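Local coordinates for protein amidohydrolases (Mycoplasma synoviae, PDB 3MSR) that hydrolyses phosphorylated furanose lactones such as D-xylono-1,4-lactone 5-phosphate, using two zinc ions in the active site of a TIM barrel, at residues 112-117 / 168-173; 154-159 / 172-177. All blocks are in the same frame, centred on the assembly; numbering follows the deposited sequence.

How the interactions relate
Following the chain from the N terminus, the short helix 113-116 comes first, then helix 119-131, strand 153-157 and helix 165-181. Interaction 1 (112-117 with 168-173) closes a long loop of 50 intervening residues. Interaction 2 (154-159 with 172-177) closes one of 12 that starts inside the first and ends just beyond it, so the two cross rather than nest; both end on helix 165-181, sharing Glu-172 and Val-173. They touch where Leu-171 CD2 packs on Ala-156 CB at 3.7 Å. One helix of the TIM barrel is joined to the strand that carries the zinc-binding Lys-155 and, farther from the centre of the chain, to helix 113-116 and the turn that follows it.

Interaction 1: residues 112-117 / 168-173; sequences SWLAVV and LKALEV
Lys-169 lays its CD and CE methylenes against the carbonyl oxygen of Leu-114, reaching from helix 165-181 of the TIM barrel to the short helix 113-116. With CG anti to the backbone N (chi1 178°) and the rest of the chain extended, the side chain delivers its ammonium group to the C-terminal end of that helix. There NZ gives hydrogen bonds to Leu-114 O and to Val-117 O, each 2.8 Å long. Neither acceptor is met in its carbonyl plane: NZ is tilted 29° from that of Leu-114 and stands above that of Val-117, 37° out of it. The ammonium group probably gains from the partial negative charge of the two carbonyl oxygens gathered where the helix ends.

At the other end of the same helix, Ser-112 is the N-cap, its OG accepting from Ala-115 N at 3.3 Å; OG also bonds to Asp-108 O. Val-117 is the first residue to leave helical geometry, which turns its carbonyl toward the lysine. Helix 119-131 flanks the site, with Thr-119 touching Lys-169 and Ile-122 touching Val-117. Beside this polar bridge the packing is sparse and apolar: Leu-114, buried and also resting on Phe-101, sets its CD1 methyl 4.3 Å from Ala-170 CB.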
ATOM      1  N   SER A 112      19.720  11.773   4.432  1.00 12.01           N
ATOM      2  CA  SER A 112      19.043  10.902   3.451  1.00 11.50           C
ATOM      3  C   SER A 112      18.631  11.687   2.201  1.00 11.83           C
ATOM      4  O   SER A 112      18.462  12.909   2.255  1.00 11.20           O
ATOM      5  CB  SER A 112      17.806  10.239   4.064  1.00 11.82           C
ATOM      6  OG  SER A 112      16.749  11.167   4.172  1.00 11.75           O
ATOM      7  N   TRP A 113      18.448  10.995   1.071  1.00 10.79           N
ATOM      8  CA  TRP A 113      18.089  11.713  -0.150  1.00 11.23           C
ATOM      9  C   TRP A 113      16.671  12.337  -0.026  1.00 12.02           C
ATOM     10  O   TRP A 113      16.397  13.404  -0.585  1.00 11.52           O
ATOM     11  CB  TRP A 113      18.279  10.847  -1.407  1.00 10.69           C
ATOM     12  CG  TRP A 113      17.218   9.763  -1.670  1.00 10.58           C
ATOM     13  CD1 TRP A 113      16.887   8.685  -0.856  1.00 11.46           C
ATOM     14  CD2 TRP A 113      16.397   9.638  -2.846  1.00 11.63           C
ATOM     15  NE1 TRP A 113      15.905   7.909  -1.476  1.00 11.27           N
ATOM     16  CE2 TRP A 113      15.596   8.468  -2.692  1.00 10.24           C
ATOM     17  CE3 TRP A 113      16.270  10.392  -4.028  1.00  9.84           C
ATOM     18  CZ2 TRP A 113      14.691   8.050  -3.662  1.00 13.00           C
ATOM     19  CZ3 TRP A 113      15.358   9.957  -5.009  1.00 12.35           C
ATOM     20  CH2 TRP A 113      14.589   8.804  -4.825  1.00  9.91           C
ATOM     21  N   LEU A 114      15.810  11.719   0.783  1.00 10.88           N
ATOM     22  CA  LEU A 114      14.536  12.339   1.101  1.00 12.03           C
ATOM     23  C   LEU A 114      14.708  13.718   1.752  1.00 12.38           C
ATOM     24  O   LEU A 114      13.992  14.648   1.416  1.00 13.91           O
ATOM     25  CB  LEU A 114      13.649  11.427   1.972  1.00 11.73           C
ATOM     26  CG  LEU A 114      12.267  12.026   2.349  1.00 12.57           C
ATOM     27  CD1 LEU A 114      11.415  12.370   1.127  1.00  8.75           C
ATOM     28  CD2 LEU A 114      11.508  11.102   3.294  1.00 11.03           C
ATOM     29  N   ALA A 115      15.660  13.841   2.673  1.00 13.12           N
ATOM     30  CA  ALA A 115      15.872  15.095   3.386  1.00 13.67           C
ATOM     31  C   ALA A 115      16.497  16.149   2.466  1.00 16.51           C
ATOM     32  O   ALA A 115      16.123  17.322   2.501  1.00 17.31           O
ATOM     33  CB  ALA A 115      16.760  14.861   4.602  1.00 11.58           C
ATOM     34  N   VAL A 116      17.408  15.710   1.617  1.00 13.45           N
ATOM     35  CA  VAL A 116      18.382  16.609   0.968  1.00 16.01           C
ATOM     36  C   VAL A 116      18.107  16.935  -0.502  1.00 16.28           C
ATOM     37  O   VAL A 116      18.359  18.062  -0.955  1.00 14.27           O
ATOM     38  CB  VAL A 116      19.805  15.981   1.110  1.00 17.47           C
ATOM     39  CG1 VAL A 116      20.782  16.588   0.189  1.00 19.58           C
ATOM     40  CG2 VAL A 116      20.263  16.110   2.559  1.00 17.02           C
ATOM     41  N   VAL A 117      17.604  15.961  -1.251  1.00 14.87           N
ATOM     42  CA  VAL A 117      17.388  16.177  -2.683  1.00 12.42           C
ATOM     43  C   VAL A 117      16.098  17.003  -2.916  1.00 13.38           C
ATOM     44  O   VAL A 117      15.048  16.722  -2.321  1.00 13.28           O
ATOM     45  CB  VAL A 117      17.334  14.805  -3.402  1.00 13.04           C
ATOM     46  CG1 VAL A 117      16.931  14.948  -4.896  1.00 12.04           C
ATOM     47  CG2 VAL A 117      18.689  14.104  -3.272  1.00 11.34           C
ATOM     48  N   LEU A 168       5.441  15.256   4.993  1.00 10.84           N
ATOM     49  CA  LEU A 168       4.671  16.142   4.104  1.00 11.80           C
ATOM     50  C   LEU A 168       5.393  16.253   2.747  1.00 11.92           C
ATOM     51  O   LEU A 168       4.764  16.238   1.690  1.00 11.43           O
ATOM     52  CB  LEU A 168       4.493  17.538   4.705  1.00  9.92           C
ATOM     53  CG  LEU A 168       3.606  18.494   3.856  1.00 12.09           C
ATOM     54  CD1 LEU A 168       2.260  17.837   3.506  1.00 11.41           C
ATOM     55  CD2 LEU A 168       3.360  19.817   4.606  1.00 11.74           C
ATOM     56  N   LYS A 169       6.718  16.375   2.778  1.00 11.50           N
ATOM     57  CA  LYS A 169       7.504  16.313   1.540  1.00 11.64           C
ATOM     58  C   LYS A 169       7.235  14.992   0.744  1.00 10.36           C
ATOM     59  O   LYS A 169       6.984  15.019  -0.453  1.00  9.93           O
ATOM     60  CB  LYS A 169       9.011  16.521   1.847  1.00 10.25           C
ATOM     61  CG  LYS A 169       9.931  16.425   0.618  1.00 10.10           C
ATOM     62  CD  LYS A 169      11.409  16.683   0.961  1.00 13.11           C
ATOM     63  CE  LYS A 169      12.314  16.736  -0.286  1.00 12.03           C
ATOM     64  NZ  LYS A 169      13.712  17.051   0.099  1.00 14.60           N
ATOM     65  N   ALA A 170       7.247  13.854   1.424  1.00  9.61           N
ATOM     66  CA  ALA A 170       6.955  12.577   0.743  1.00 11.55           C
ATOM     67  C   ALA A 170       5.514  12.486   0.204  1.00 10.42           C
ATOM     68  O   ALA A 170       5.277  11.875  -0.833  1.00  9.41           O
ATOM     69  CB  ALA A 170       7.239  11.401   1.667  1.00  9.65           C
ATOM     70  N   LEU A 171       4.563  13.100   0.904  1.00  9.37           N
ATOM     71  CA  LEU A 171       3.195  13.155   0.413  1.00  9.63           C
ATOM     72  C   LEU A 171       3.147  14.021  -0.837  1.00 10.61           C
ATOM     73  O   LEU A 171       2.374  13.755  -1.735  1.00  9.20           O
ATOM     74  CB  LEU A 171       2.254  13.737   1.476  1.00  8.99           C
ATOM     75  CG  LEU A 171       1.973  12.794   2.649  1.00 12.03           C
ATOM     76  CD1 LEU A 171       1.276  13.575   3.790  1.00  7.62           C
ATOM     77  CD2 LEU A 171       1.123  11.572   2.192  1.00  7.24           C
ATOM     78  N   GLU A 172       3.932  15.105  -0.869  1.00 11.29           N
ATOM     79  CA  GLU A 172       3.965  15.944  -2.069  1.00 12.58           C
ATOM     80  C   GLU A 172       4.543  15.154  -3.240  1.00  9.51           C
ATOM     81  O   GLU A 172       4.019  15.228  -4.346  1.00 12.05           O
ATOM     82  CB  GLU A 172       4.782  17.217  -1.867  1.00 11.64           C
ATOM     83  CG  GLU A 172       4.892  18.022  -3.187  1.00 13.31           C
ATOM     84  CD  GLU A 172       5.479  19.441  -3.007  1.00 16.95           C
ATOM     85  OE1 GLU A 172       5.552  19.963  -1.850  1.00 14.62           O
ATOM     86  OE2 GLU A 172       5.893  20.010  -4.033  1.00 15.49           O
ATOM     87  N   VAL A 173       5.613  14.403  -2.984  1.00  9.67           N
ATOM     88  CA  VAL A 173       6.169  13.461  -3.969  1.00 10.28           C
ATOM     89  C   VAL A 173       5.112  12.464  -4.501  1.00 10.38           C
ATOM     90  O   VAL A 173       5.027  12.238  -5.694  1.00  9.95           O
ATOM     91  CB  VAL A 173       7.423  12.677  -3.429  1.00  8.59           C
ATOM     92  CG1 VAL A 173       7.963  11.650  -4.495  1.00  8.33           C
ATOM     93  CG2 VAL A 173       8.556  13.663  -3.061  1.00  9.96           C
TER

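Interaction 2: residues 154-159 / 172-177; sequences IKAGTG and EVAART
Val-173 O is gripped twice within helix 165-181: Thr-177 OG1 donates to it over 2.8 Å and Thr-177 N over 3.0 Å, from opposite faces of the carbonyl plane. The hydroxyl bond helps fix the rotation of the Thr-177 side chain, whose OG1 lies anti to its carbonyl carbon (chi1 -57°), and brings it at a slant against the CD1 methyl of Ile-154, 3.6 Å from Thr-177 OG1. This is strand-to-helix packing in a beta-alpha-beta unit of the TIM barrel; strand 154-157 and helix 172-177 run nearly antiparallel at 158°, their axes 8.0 Å apart.

Ile-154 carries most of the contact through two branches. CG2 rests on Ala-174, 3.9 Å from its CB, while CG1, anti to the backbone N, sends CD1 toward the helix, where it touches Thr-177 and, more loosely, Val-173 CG1. Farther along the strand, Ala-156 CB meets Ala-174 CB at 4.4 Å. Cys-126 of helix 119-131 borders Ile-154, Val-173 and Thr-177. The intervening Lys-155 points its CB away from the helix; its carbamate binds both zinc ions. With the threonine hydroxyl engaged by its own helix, the segments meet by largely apolar van der Waals packing, without a hydrogen bond between them.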
ATOM      1  N   ILE A 154       2.483   4.318  -5.710  1.00  8.82           N
ATOM      2  CA  ILE A 154       3.503   5.047  -4.967  1.00  9.44           C
ATOM      3  C   ILE A 154       3.098   5.082  -3.507  1.00 10.80           C
ATOM      4  O   ILE A 154       1.908   5.254  -3.190  1.00 10.09           O
ATOM      5  CB  ILE A 154       3.745   6.508  -5.490  1.00  9.50           C
ATOM      6  CG1 ILE A 154       4.952   7.133  -4.755  1.00  9.39           C
ATOM      7  CG2 ILE A 154       2.505   7.389  -5.336  1.00  7.01           C
ATOM      8  CD1 ILE A 154       5.681   8.251  -5.566  1.00  6.95           C
ATOM      9  N   LYS A 155       4.075   4.888  -2.627  1.00  8.05           N
ATOM     10  CA  LYS A 155       3.809   4.875  -1.215  1.00  8.47           C
ATOM     11  C   LYS A 155       4.280   6.176  -0.591  1.00  9.73           C
ATOM     12  O   LYS A 155       5.201   6.821  -1.102  1.00 10.05           O
ATOM     13  CB  LYS A 155       4.526   3.693  -0.559  1.00  9.62           C
ATOM     14  CG  LYS A 155       4.059   3.433   0.837  1.00 10.53           C
ATOM     15  CD  LYS A 155       4.833   2.289   1.491  1.00 11.48           C
ATOM     16  CE  LYS A 155       4.145   1.866   2.807  1.00 13.78           C
ATOM     17  NZ  LYS A 155       4.541   0.496   3.289  1.00 20.88           N
ATOM     18  N   ALA A 156       3.621   6.564   0.505  1.00 10.41           N
ATOM     19  CA  ALA A 156       4.142   7.486   1.527  1.00 11.10           C
ATOM     20  C   ALA A 156       3.747   6.937   2.899  1.00 10.66           C
ATOM     21  O   ALA A 156       2.987   5.989   2.966  1.00 10.09           O
ATOM     22  CB  ALA A 156       3.593   8.940   1.356  1.00 10.52           C
ATOM     23  N   GLY A 157       4.268   7.524   3.975  1.00 10.78           N
ATOM     24  CA  GLY A 157       3.936   7.105   5.330  1.00 12.19           C
ATOM     25  C   GLY A 157       4.023   8.260   6.320  1.00 12.14           C
ATOM     26  O   GLY A 157       4.804   9.205   6.129  1.00 11.44           O
ATOM     27  N   THR A 158       3.201   8.216   7.361  1.00 12.90           N
ATOM     28  CA  THR A 158       3.240   9.223   8.408  1.00 11.12           C
ATOM     29  C   THR A 158       3.491   8.531   9.770  1.00 11.90           C
ATOM     30  O   THR A 158       3.211   7.337   9.938  1.00 11.75           O
ATOM     31  CB  THR A 158       1.959  10.120   8.398  1.00 12.40           C
ATOM     32  OG1 THR A 158       0.784   9.301   8.411  1.00 14.14           O
ATOM     33  CG2 THR A 158       1.909  10.962   7.146  1.00 12.67           C
ATOM     34  N   GLY A 159       4.013   9.274  10.740  1.00  9.91           N
ATOM     35  CA  GLY A 159       4.406   8.681  12.016  1.00  9.96           C
ATOM     36  C   GLY A 159       3.282   8.867  13.010  1.00 10.87           C
ATOM     37  O   GLY A 159       2.188   9.311  12.640  1.00 11.06           O
ATOM     38  N   GLU A 172       3.932  15.105  -0.869  1.00 11.29           N
ATOM     39  CA  GLU A 172       3.965  15.944  -2.069  1.00 12.58           C
ATOM     40  C   GLU A 172       4.543  15.154  -3.240  1.00  9.51           C
ATOM     41  O   GLU A 172       4.019  15.228  -4.346  1.00 12.05           O
ATOM     42  CB  GLU A 172       4.782  17.217  -1.867  1.00 11.64           C
ATOM     43  CG  GLU A 172       4.892  18.022  -3.187  1.00 13.31           C
ATOM     44  CD  GLU A 172       5.479  19.441  -3.007  1.00 16.95           C
ATOM     45  OE1 GLU A 172       5.552  19.963  -1.850  1.00 14.62           O
ATOM     46  OE2 GLU A 172       5.893  20.010  -4.033  1.00 15.49           O
ATOM     47  N   VAL A 173       5.613  14.403  -2.984  1.00  9.67           N
ATOM     48  CA  VAL A 173       6.169  13.461  -3.969  1.00 10.28           C
ATOM     49  C   VAL A 173       5.112  12.464  -4.501  1.00 10.38           C
ATOM     50  O   VAL A 173       5.027  12.238  -5.694  1.00  9.95           O
ATOM     51  CB  VAL A 173       7.423  12.677  -3.429  1.00  8.59           C
ATOM     52  CG1 VAL A 173       7.963  11.650  -4.495  1.00  8.33           C
ATOM     53  CG2 VAL A 173       8.556  13.663  -3.061  1.00  9.96           C
ATOM     54  N   ALA A 174       4.321  11.887  -3.603  1.00  9.00           N
ATOM     55  CA  ALA A 174       3.311  10.914  -3.992  1.00  9.94           C
ATOM     56  C   ALA A 174       2.242  11.580  -4.862  1.00 10.12           C
ATOM     57  O   ALA A 174       1.932  11.113  -5.929  1.00  8.69           O
ATOM     58  CB  ALA A 174       2.681  10.298  -2.727  1.00  7.92           C
ATOM     59  N   ALA A 175       1.717  12.716  -4.399  1.00  9.80           N
ATOM     60  CA  ALA A 175       0.721  13.471  -5.146  1.00 10.85           C
ATOM     61  C   ALA A 175       1.205  13.862  -6.545  1.00 11.44           C
ATOM     62  O   ALA A 175       0.481  13.666  -7.524  1.00 11.75           O
ATOM     63  CB  ALA A 175       0.303  14.728  -4.366  1.00  9.03           C
ATOM     64  N   ARG A 176       2.394  14.446  -6.643  1.00  9.50           N
ATOM     65  CA  ARG A 176       2.930  14.863  -7.928  1.00  9.78           C
ATOM     66  C   ARG A 176       3.161  13.687  -8.856  1.00 10.98           C
ATOM     67  O   ARG A 176       2.801  13.727 -10.051  1.00 11.45           O
ATOM     68  CB  ARG A 176       4.238  15.654  -7.743  1.00  7.88           C
ATOM     69  CG  ARG A 176       3.941  17.039  -7.189  1.00 12.59           C
ATOM     70  CD  ARG A 176       5.182  17.761  -6.692  1.00 14.72           C
ATOM     71  NE  ARG A 176       6.015  18.195  -7.802  1.00 12.94           N
ATOM     72  CZ  ARG A 176       6.974  19.113  -7.679  1.00 16.13           C
ATOM     73  NH1 ARG A 176       7.207  19.686  -6.503  1.00 13.94           N
ATOM     74  NH2 ARG A 176       7.684  19.469  -8.735  1.00 13.92           N
ATOM     75  N   THR A 177       3.748  12.632  -8.330  1.00  8.61           N
ATOM     76  CA  THR A 177       3.955  11.450  -9.168  1.00 11.59           C
ATOM     77  C   THR A 177       2.647  10.881  -9.697  1.00 11.44           C
ATOM     78  O   THR A 177       2.547  10.525 -10.883  1.00 12.04           O
ATOM     79  CB  THR A 177       4.695  10.355  -8.408  1.00  7.78           C
ATOM     80  OG1 THR A 177       5.918  10.919  -7.952  1.00  8.53           O
ATOM     81  CG2 THR A 177       4.995   9.184  -9.342  1.00  8.94           C
TER